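Local coordinates for chitinase (Thermococcus chitonophagus, PDB 5XSW), which probably hydrolyses internal linkages of chitin as an endochitinase, this chain being a C-terminal portion of a longer protein, at residues 319-324 with 355-360; 344-349 with 364-369; 429-434 with 454-459. One frame throughout, in Å; residues are numbered along the deposited sequence.

Contact 1: residues 319-324 with 355-360; sequences LRLAKD and KAINAE
Lys323 and Ile357 illustrate how a carbonyl at a helix's end can be served from a distant part of the chain. The amide N of Lys323 gives a hydrogen bond to Ile357 O over 2.8 Å, with 149° at the hydrogen. The same oxygen receives a CA-H...O contact from Ala322 CA at 3.5 Å. Water extends this polar seam: one molecule accepts from Asp324 N and donates to both Ala356 O and Ala359 O, the latter at 2.6 Å.

A second polar link runs between side chains. The lysine chain, extended beyond CG, passes over the backbone of Asn358, and Lys323 NZ makes a weak hydrogen bond to Asn358 OD1 at 3.1 Å. A chi1 of -75° sets CG of Asn358 beside its own backbone N; from the amide there, ND2 makes a weak hydrogen bond to Glu354 O. An alanine in place of Asn358 would probably leave the lysine ammonium without this mate and its chain freer to swing.

Packing adds a modest share. Leu321 CB meets Ile357 CG2 at 4.2 Å, and the isoleucine also leans on Phe318. Asp324 CB is in van der Waals contact with the carbonyl oxygen Glu360 O at 3.3 Å, while its carboxylate turns to Trp326 N and Leu362 N, tying the seam to the start of helix 362-365.

Two stretches of backbone leaving helices 313-321 and 353-357 thus run side by side, 29° apart, an example of helix C-terminal carbonyls satisfied by a loop amide and a bridging water.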
loop_
_atom_site.group_PDB
_atom_site.type_symbol
_atom_site.label_atom_id
_atom_site.label_comp_id
_atom_site.label_asym_id
_atom_site.label_seq_id
_atom_site.Cartn_x
_atom_site.Cartn_y
_atom_site.Cartn_z
ATOM N N LEU A 319 8.376 -21.288 16.659
ATOM C CA LEU A 319 9.247 -20.565 17.611
ATOM C C LEU A 319 9.897 -21.570 18.618
ATOM O O LEU A 319 11.057 -21.464 19.004
ATOM C CB LEU A 319 8.453 -19.520 18.399
ATOM C CG LEU A 319 7.787 -18.274 17.715
ATOM C CD1 LEU A 319 6.922 -17.462 18.695
ATOM C CD2 LEU A 319 8.853 -17.387 17.105
ATOM N N ARG A 320 9.109 -22.536 19.046
ATOM C CA ARG A 320 9.583 -23.581 20.003
ATOM C C ARG A 320 10.667 -24.454 19.339
ATOM O O ARG A 320 11.702 -24.697 19.915
ATOM C CB ARG A 320 8.338 -24.362 20.473
ATOM C CG ARG A 320 8.461 -25.533 21.425
ATOM C CD ARG A 320 7.056 -25.846 22.053
ATOM N NE ARG A 320 6.057 -26.380 21.111
ATOM C CZ ARG A 320 4.914 -25.770 20.736
ATOM N NH1 ARG A 320 4.105 -26.382 19.873
ATOM N NH2 ARG A 320 4.558 -24.560 21.197
ATOM N N LEU A 321 10.486 -24.834 18.079
ATOM C CA LEU A 321 11.348 -25.863 17.465
ATOM C C LEU A 321 12.525 -25.416 16.655
ATOM O O LEU A 321 13.470 -26.197 16.495
ATOM C CB LEU A 321 10.520 -26.774 16.548
ATOM C CG LEU A 321 9.325 -27.530 17.157
ATOM C CD1 LEU A 321 8.482 -28.208 16.096
ATOM C CD2 LEU A 321 9.837 -28.570 18.123
ATOM N N ALA A 322 12.475 -24.204 16.078
ATOM C CA ALA A 322 13.536 -23.798 15.148
ATOM C C ALA A 322 14.901 -23.862 15.807
ATOM O O ALA A 322 15.065 -23.421 16.941
ATOM C CB ALA A 322 13.270 -22.364 14.601
ATOM N N LYS A 323 15.902 -24.366 15.097
ATOM C CA LYS A 323 17.261 -24.386 15.685
ATOM C C LYS A 323 17.930 -23.015 15.731
ATOM O O LYS A 323 18.818 -22.795 16.544
ATOM C CB LYS A 323 18.180 -25.356 14.922
ATOM C CG LYS A 323 17.975 -26.857 15.290
ATOM C CD LYS A 323 18.888 -27.807 14.469
ATOM C CE LYS A 323 18.332 -29.274 14.461
ATOM N NZ LYS A 323 18.992 -30.176 13.430
ATOM N N ASP A 324 17.531 -22.092 14.858
ATOM C CA ASP A 324 18.147 -20.753 14.818
ATOM C C ASP A 324 17.359 -19.874 15.812
ATOM O O ASP A 324 16.141 -19.634 15.657
ATOM C CB ASP A 324 18.107 -20.182 13.371
ATOM C CG ASP A 324 18.702 -18.776 13.253
ATOM O OD1 ASP A 324 19.004 -18.116 14.269
ATOM O OD2 ASP A 324 18.901 -18.341 12.107
ATOM N N LYS A 355 13.195 -28.262 6.674
ATOM C CA LYS A 355 14.398 -27.522 6.371
ATOM C C LYS A 355 14.500 -26.247 7.227
ATOM O O LYS A 355 15.593 -25.869 7.617
ATOM C CB LYS A 355 14.414 -27.135 4.874
ATOM C CG LYS A 355 15.667 -26.413 4.370
ATOM C CD LYS A 355 15.559 -26.141 2.826
ATOM C CE LYS A 355 16.901 -25.669 2.171
ATOM N NZ LYS A 355 17.573 -26.734 1.294
ATOM N N ALA A 356 13.374 -25.561 7.424
ATOM C CA ALA A 356 13.387 -24.291 8.196
ATOM C C ALA A 356 13.712 -24.544 9.667
ATOM O O ALA A 356 14.615 -23.899 10.246
ATOM C CB ALA A 356 12.067 -23.612 8.108
ATOM N N ILE A 357 12.994 -25.483 10.292
ATOM C CA ILE A 357 13.270 -25.660 11.729
ATOM C C ILE A 357 14.645 -26.291 11.997
ATOM O O ILE A 357 15.188 -26.131 13.101
ATOM C CB ILE A 357 12.220 -26.477 12.464
ATOM C CG1 ILE A 357 12.202 -27.903 11.987
ATOM C CG2 ILE A 357 10.820 -25.822 12.417
ATOM C CD1 ILE A 357 11.241 -28.747 12.825
ATOM N N ASN A 358 15.251 -26.925 10.992
ATOM C CA ASN A 358 16.567 -27.538 11.199
ATOM C C ASN A 358 17.730 -26.681 10.812
ATOM O O ASN A 358 18.886 -27.072 10.985
ATOM C CB ASN A 358 16.666 -28.876 10.438
ATOM C CG ASN A 358 15.876 -29.989 11.134
ATOM O OD1 ASN A 358 16.097 -30.270 12.305
ATOM N ND2 ASN A 358 14.922 -30.573 10.435
ATOM N N ALA A 359 17.454 -25.499 10.284
ATOM C CA ALA A 359 18.544 -24.655 9.851
ATOM C C ALA A 359 19.229 -23.992 11.038
ATOM O O ALA A 359 18.561 -23.407 11.890
ATOM C CB ALA A 359 18.020 -23.565 8.825
ATOM N N GLU A 360 20.567 -24.022 11.068
ATOM C CA GLU A 360 21.289 -23.358 12.131
ATOM C C GLU A 360 21.278 -21.847 11.942
ATOM O O GLU A 360 21.227 -21.112 12.905
ATOM C CB GLU A 360 22.731 -23.844 12.192
ATOM C CG GLU A 360 22.860 -25.301 12.671
ATOM C CD GLU A 360 24.287 -25.669 13.073
ATOM O OE1 GLU A 360 25.169 -24.773 13.048
ATOM O OE2 GLU A 360 24.524 -26.853 13.411
HETATM O O HOH W 1 16.134 -22.596 12.288
#

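Contact 2: residues 344-349 with 364-369; sequences EALKIF and KEFNME
The Phe366 ring takes Ile348 CG1 over one face, 4.0 Å above the plane and displaced toward the rim, where CE2 is the ring atom met. At the edge, close to the plane, lies the backbone oxygen of the other segment: Leu346 O is 3.8 Å from Phe366 CE2. That oxygen also accepts a hydrogen bond from Asn352 ND2. A second ring, Phe349, carries CG2 of its neighbour Ile348 on one face, so the two branches of a single isoleucine serve two aromatic rings.

Beside the rings, Leu346 and Met368 cross, CD1 of the leucine doing the touching. Leu346 CD1 lies 3.6 Å from Met368 SD and equally near CG and CE of that residue, held in the crook that the bend at chi3 (46°) makes by turning the terminal methyl back. The other methyl of the leucine, CD2, approaches Phe366 O at 3.9 Å. Ile348 CD1 reaches Met368 SD more distantly, at 4.3 Å. No hydrogen bond crosses between the segments; the contact rests on van der Waals packing, mainly of apolar side chains.

The example shows two helix ends meeting just where the chain leaves them. Lys347 and Asn367, each with positive phi, turn it out of helices 340-346 and 362-365, and the residues flanking them, Leu346, Ile348, Phe366 and Met368, make the contact. Ile331 and Phe334 of helix 327-338 pack against the same cluster, Phe334 touching both Leu346 and Met368, while Phe349 is received by Leu307 and Val311 of helix 288-311.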
loop_
_atom_site.group_PDB
_atom_site.type_symbol
_atom_site.label_atom_id
_atom_site.label_comp_id
_atom_site.label_asym_id
_atom_site.label_seq_id
_atom_site.Cartn_x
_atom_site.Cartn_y
_atom_site.Cartn_z
ATOM N N GLU A 344 6.114 -15.340 2.015
ATOM C CA GLU A 344 5.144 -16.368 1.597
ATOM C C GLU A 344 5.763 -17.349 0.611
ATOM O O GLU A 344 5.524 -18.586 0.692
ATOM C CB GLU A 344 3.891 -15.695 0.964
ATOM C CG GLU A 344 2.859 -16.701 0.548
ATOM C CD GLU A 344 1.596 -16.039 0.023
ATOM O OE1 GLU A 344 1.629 -14.854 -0.414
ATOM O OE2 GLU A 344 0.544 -16.687 0.084
ATOM N N ALA A 345 6.604 -16.824 -0.289
ATOM C CA ALA A 345 7.231 -17.638 -1.334
ATOM C C ALA A 345 8.240 -18.652 -0.762
ATOM O O ALA A 345 8.531 -19.680 -1.423
ATOM C CB ALA A 345 7.936 -16.782 -2.334
ATOM N N LEU A 346 8.785 -18.368 0.422
ATOM C CA LEU A 346 9.765 -19.272 1.062
ATOM C C LEU A 346 9.105 -20.582 1.518
ATOM O O LEU A 346 9.806 -21.597 1.690
ATOM C CB LEU A 346 10.442 -18.584 2.283
ATOM C CG LEU A 346 11.157 -17.273 1.953
ATOM C CD1 LEU A 346 11.653 -16.602 3.278
ATOM C CD2 LEU A 346 12.285 -17.555 1.007
ATOM N N LYS A 347 7.803 -20.521 1.792
ATOM C CA LYS A 347 7.033 -21.668 2.273
ATOM C C LYS A 347 7.632 -22.288 3.561
ATOM O O LYS A 347 7.611 -23.508 3.743
ATOM C CB LYS A 347 6.942 -22.755 1.168
ATOM C CG LYS A 347 6.129 -22.288 -0.061
ATOM C CD LYS A 347 4.690 -21.935 0.372
ATOM C CE LYS A 347 3.853 -21.636 -0.896
ATOM N NZ LYS A 347 2.428 -21.242 -0.668
ATOM N N ILE A 348 8.146 -21.442 4.443
ATOM C CA ILE A 348 8.688 -21.882 5.740
ATOM C C ILE A 348 7.690 -22.660 6.587
ATOM O O ILE A 348 8.056 -23.605 7.294
ATOM C CB ILE A 348 9.195 -20.657 6.519
ATOM C CG1 ILE A 348 10.544 -20.250 5.917
ATOM C CG2 ILE A 348 9.255 -20.950 8.054
ATOM C CD1 ILE A 348 10.933 -18.782 6.219
ATOM N N PHE A 349 6.416 -22.304 6.502
ATOM C CA PHE A 349 5.418 -22.884 7.376
ATOM C C PHE A 349 4.630 -24.002 6.723
ATOM O O PHE A 349 3.627 -24.434 7.248
ATOM C CB PHE A 349 4.463 -21.786 7.883
ATOM C CG PHE A 349 5.171 -20.742 8.706
ATOM C CD1 PHE A 349 5.754 -19.639 8.084
ATOM C CD2 PHE A 349 5.299 -20.889 10.097
ATOM C CE1 PHE A 349 6.476 -18.672 8.855
ATOM C CE2 PHE A 349 6.007 -19.952 10.870
ATOM C CZ PHE A 349 6.581 -18.835 10.261
ATOM N N LYS A 364 20.633 -17.958 5.792
ATOM C CA LYS A 364 21.605 -18.497 4.833
ATOM C C LYS A 364 21.061 -19.698 4.090
ATOM O O LYS A 364 21.323 -19.879 2.906
ATOM C CB LYS A 364 22.905 -18.864 5.551
ATOM C CG LYS A 364 23.712 -17.634 5.945
ATOM C CD LYS A 364 25.052 -18.101 6.521
ATOM C CE LYS A 364 25.767 -16.967 7.245
ATOM N NZ LYS A 364 27.032 -17.432 7.903
ATOM N N GLU A 365 20.281 -20.503 4.777
ATOM C CA GLU A 365 19.695 -21.670 4.132
ATOM C C GLU A 365 18.636 -21.290 3.113
ATOM O O GLU A 365 18.435 -22.014 2.155
ATOM C CB GLU A 365 19.075 -22.576 5.165
ATOM C CG GLU A 365 20.071 -23.465 5.791
ATOM C CD GLU A 365 19.636 -24.894 5.650
ATOM O OE1 GLU A 365 19.234 -25.269 4.518
ATOM O OE2 GLU A 365 19.665 -25.618 6.677
ATOM N N PHE A 366 17.903 -20.218 3.385
ATOM C CA PHE A 366 16.783 -19.829 2.551
ATOM C C PHE A 366 17.066 -18.642 1.647
ATOM O O PHE A 366 16.174 -18.147 0.982
ATOM C CB PHE A 366 15.559 -19.567 3.415
ATOM C CG PHE A 366 14.838 -20.811 3.825
ATOM C CD1 PHE A 366 15.322 -21.600 4.846
ATOM C CD2 PHE A 366 13.693 -21.202 3.175
ATOM C CE1 PHE A 366 14.663 -22.749 5.217
ATOM C CE2 PHE A 366 13.028 -22.349 3.541
ATOM C CZ PHE A 366 13.518 -23.127 4.563
ATOM N N ASN A 367 18.304 -18.178 1.641
ATOM C CA ASN A 367 18.660 -17.019 0.840
ATOM C C ASN A 367 17.763 -15.812 1.117
ATOM O O ASN A 367 17.223 -15.214 0.208
ATOM C CB ASN A 367 18.678 -17.385 -0.637
ATOM C CG ASN A 367 19.671 -18.483 -0.937
ATOM O OD1 ASN A 367 20.877 -18.291 -0.820
ATOM N ND2 ASN A 367 19.170 -19.651 -1.297
ATOM N N MET A 368 17.596 -15.503 2.395
ATOM C CA MET A 368 16.763 -14.399 2.858
ATOM C C MET A 368 17.613 -13.233 3.335
ATOM O O MET A 368 17.357 -12.641 4.366
ATOM C CB MET A 368 15.816 -14.822 3.973
ATOM C CG MET A 368 15.210 -16.182 3.831
ATOM S SD MET A 368 14.559 -16.655 5.427
ATOM C CE MET A 368 13.713 -15.177 5.920
ATOM N N GLU A 369 18.664 -12.940 2.598
ATOM C CA GLU A 369 19.504 -11.818 2.936
ATOM C C GLU A 369 18.760 -10.487 2.867
ATOM O O GLU A 369 19.040 -9.574 3.627
ATOM C CB GLU A 369 20.746 -11.780 2.061
ATOM C CG GLU A 369 21.797 -10.850 2.617
ATOM C CD GLU A 369 23.201 -11.260 2.260
ATOM O OE1 GLU A 369 23.356 -12.148 1.409
ATOM O OE2 GLU A 369 24.138 -10.681 2.829
#

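Contact 3: residues 429-434 with 454-459; sequences RDVKRA and LTILRV
Helices 421-439 and 449-461, successive helices separated by a loop with the short strand 447-448, pack antiparallel, and Val431, Ala434, Ile456 and Val459 supply most of the interface between their middle turns. The local axes come within 9.2 Å of each other at an angle of 155° between their N-to-C directions.

Val459 points at the opposing helix and divides its two methyls between residues one turn apart. CG1, anti to the backbone N (chi1 166°), lies 3.7 Å from Asp430 O and nearly as close to CB of that aspartate; CG2 instead meets Ala434 CB at 4.0 Å. Val431 CG2 borders the same valine at 4.3 Å from Val459 CG1, so the side chain settles among three residues of the facing helix.

Ile456, one turn earlier on its own helix, makes a comparable fork. Its CB bond does not aim at the partner, but the end of the chain comes nearer: Ile456 CD1 reaches Ala434 CB at 4.0 Å. The other branch, Ile456 CG2, stands 4.0 Å from Val431 CG1, and these two side chains cross at about a right angle. Ala434, having only CB, is touched by both Ile456 and Val459.

The polar tip of Asp430 takes no part in the apolar contact, its oxygens being engaged by His463 NE2 and Gly125 N. Phe406 of helix 399-412 touches both Val431 and Ile456, closing a three-helix junction. Branched aliphatic side chains meeting around a small alanine, with no hydrogen bond between the segments, are what ordinary antiparallel helix-helix packing looks like, here in a largely helical part of the chain.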
loop_
_atom_site.group_PDB
_atom_site.type_symbol
_atom_site.label_atom_id
_atom_site.label_comp_id
_atom_site.label_asym_id
_atom_site.label_seq_id
_atom_site.Cartn_x
_atom_site.Cartn_y
_atom_site.Cartn_z
ATOM N N ARG A 429 -3.997 14.432 33.738
ATOM C CA ARG A 429 -3.813 14.708 35.199
ATOM C C ARG A 429 -2.984 13.611 35.896
ATOM O O ARG A 429 -2.017 13.895 36.621
ATOM C CB ARG A 429 -5.184 14.868 35.907
ATOM C CG ARG A 429 -5.889 16.191 35.562
ATOM C CD ARG A 429 -7.090 16.504 36.484
ATOM N NE ARG A 429 -8.205 15.570 36.294
ATOM C CZ ARG A 429 -9.100 15.668 35.309
ATOM N NH1 ARG A 429 -9.032 16.661 34.421
ATOM N NH2 ARG A 429 -10.069 14.779 35.217
ATOM N N ASP A 430 -3.340 12.337 35.661
ATOM C CA ASP A 430 -2.550 11.229 36.210
ATOM C C ASP A 430 -1.095 11.225 35.734
ATOM O O ASP A 430 -0.172 11.000 36.516
ATOM C CB ASP A 430 -3.177 9.889 35.834
ATOM C CG ASP A 430 -4.404 9.538 36.681
ATOM O OD1 ASP A 430 -4.755 10.288 37.649
ATOM O OD2 ASP A 430 -5.005 8.482 36.375
ATOM N N VAL A 431 -0.890 11.472 34.433
ATOM C CA VAL A 431 0.486 11.513 33.893
ATOM C C VAL A 431 1.282 12.625 34.549
ATOM O O VAL A 431 2.448 12.463 34.951
ATOM C CB VAL A 431 0.450 11.728 32.333
ATOM C CG1 VAL A 431 1.835 12.150 31.790
ATOM C CG2 VAL A 431 -0.102 10.451 31.630
ATOM N N LYS A 432 0.660 13.803 34.651
ATOM C CA LYS A 432 1.380 14.919 35.318
ATOM C C LYS A 432 1.688 14.633 36.789
ATOM O O LYS A 432 2.811 14.917 37.305
ATOM C CB LYS A 432 0.573 16.229 35.219
ATOM C CG LYS A 432 1.367 17.403 35.841
ATOM C CD LYS A 432 0.868 18.727 35.399
ATOM C CE LYS A 432 1.877 19.827 35.789
ATOM N NZ LYS A 432 1.432 21.095 35.119
ATOM N N ARG A 433 0.699 14.056 37.480
ATOM C CA ARG A 433 0.951 13.672 38.889
ATOM C C ARG A 433 2.067 12.662 38.985
ATOM O O ARG A 433 2.961 12.768 39.843
ATOM C CB ARG A 433 -0.321 13.108 39.560
ATOM C CG ARG A 433 -0.088 12.756 41.045
ATOM C CD ARG A 433 -1.370 12.319 41.753
ATOM N NE ARG A 433 -1.114 11.841 43.124
ATOM C CZ ARG A 433 -1.104 12.623 44.206
ATOM N NH1 ARG A 433 -1.339 13.927 44.090
ATOM N NH2 ARG A 433 -0.870 12.099 45.404
ATOM N N ALA A 434 2.068 11.672 38.076
ATOM C CA ALA A 434 3.162 10.698 38.123
ATOM C C ALA A 434 4.515 11.356 37.822
ATOM O O ALA A 434 5.558 11.061 38.438
ATOM C CB ALA A 434 2.863 9.502 37.098
ATOM N N LEU A 454 8.929 4.383 31.063
ATOM C CA LEU A 454 7.964 3.291 30.929
ATOM C C LEU A 454 6.833 3.391 31.958
ATOM O O LEU A 454 5.673 3.072 31.662
ATOM C CB LEU A 454 8.623 1.916 31.090
ATOM C CG LEU A 454 9.460 1.437 29.894
ATOM C CD1 LEU A 454 10.049 0.007 30.165
ATOM C CD2 LEU A 454 8.543 1.440 28.621
ATOM N N THR A 455 7.174 3.870 33.152
ATOM C CA THR A 455 6.121 4.003 34.204
ATOM C C THR A 455 5.122 5.109 33.807
ATOM O O THR A 455 3.905 4.952 33.916
ATOM C CB THR A 455 6.794 4.247 35.581
ATOM O OG1 THR A 455 7.534 3.070 35.948
ATOM C CG2 THR A 455 5.695 4.483 36.670
ATOM N N ILE A 456 5.642 6.205 33.227
ATOM C CA ILE A 456 4.781 7.262 32.701
ATOM C C ILE A 456 3.849 6.722 31.620
ATOM O O ILE A 456 2.622 6.981 31.598
ATOM C CB ILE A 456 5.608 8.430 32.102
ATOM C CG1 ILE A 456 6.426 9.178 33.176
ATOM C CG2 ILE A 456 4.660 9.340 31.255
ATOM C CD1 ILE A 456 5.536 10.035 34.186
ATOM N N LEU A 457 4.421 5.968 30.684
ATOM C CA LEU A 457 3.568 5.326 29.652
ATOM C C LEU A 457 2.453 4.415 30.240
ATOM O O LEU A 457 1.291 4.438 29.778
ATOM C CB LEU A 457 4.436 4.502 28.691
ATOM C CG LEU A 457 5.318 5.344 27.708
ATOM C CD1 LEU A 457 6.189 4.441 26.789
ATOM C CD2 LEU A 457 4.435 6.303 26.865
ATOM N N ARG A 458 2.806 3.645 31.255
ATOM C CA ARG A 458 1.843 2.711 31.875
ATOM C C ARG A 458 0.738 3.464 32.570
ATOM O O ARG A 458 -0.444 3.099 32.460
ATOM C CB ARG A 458 2.575 1.788 32.879
ATOM C CG ARG A 458 3.363 0.734 32.130
ATOM C CD ARG A 458 4.219 -0.180 32.971
ATOM N NE ARG A 458 5.091 -0.920 32.066
ATOM C CZ ARG A 458 6.267 -1.405 32.395
ATOM N NH1 ARG A 458 6.730 -1.263 33.627
ATOM N NH2 ARG A 458 7.011 -2.002 31.483
ATOM N N VAL A 459 1.112 4.557 33.243
ATOM C CA VAL A 459 0.088 5.420 33.823
ATOM C C VAL A 459 -0.825 5.928 32.761
ATOM O O VAL A 459 -2.054 5.827 32.893
ATOM C CB VAL A 459 0.718 6.577 34.583
ATOM C CG1 VAL A 459 -0.327 7.643 34.879
ATOM C CG2 VAL A 459 1.332 6.017 35.863
#

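In the fold
Contacts 1 and 2 are neighbours, their centres 12 Å apart, and their segments alternate along the chain, so helix 353-357 of contact 1 lies in sequence between the two helices of contact 2. They touch directly: Ala356 CA lies 3.6 Å from Phe366 CE1, and Ala356 CB is 3.9 Å from Ile348 CG2. Contact 3 stands apart, on the opposite side of the chain's centre, with its centre 41 Å from contact 1 and 43 Å from contact 2. In contact 2 the side chain of Leu346 is about 9 Å from a bound N-acetylglucosamine. Just beyond residue 369, Phe371, Gly372 and His374 belong to the glycan pocket seen with the ligand bound.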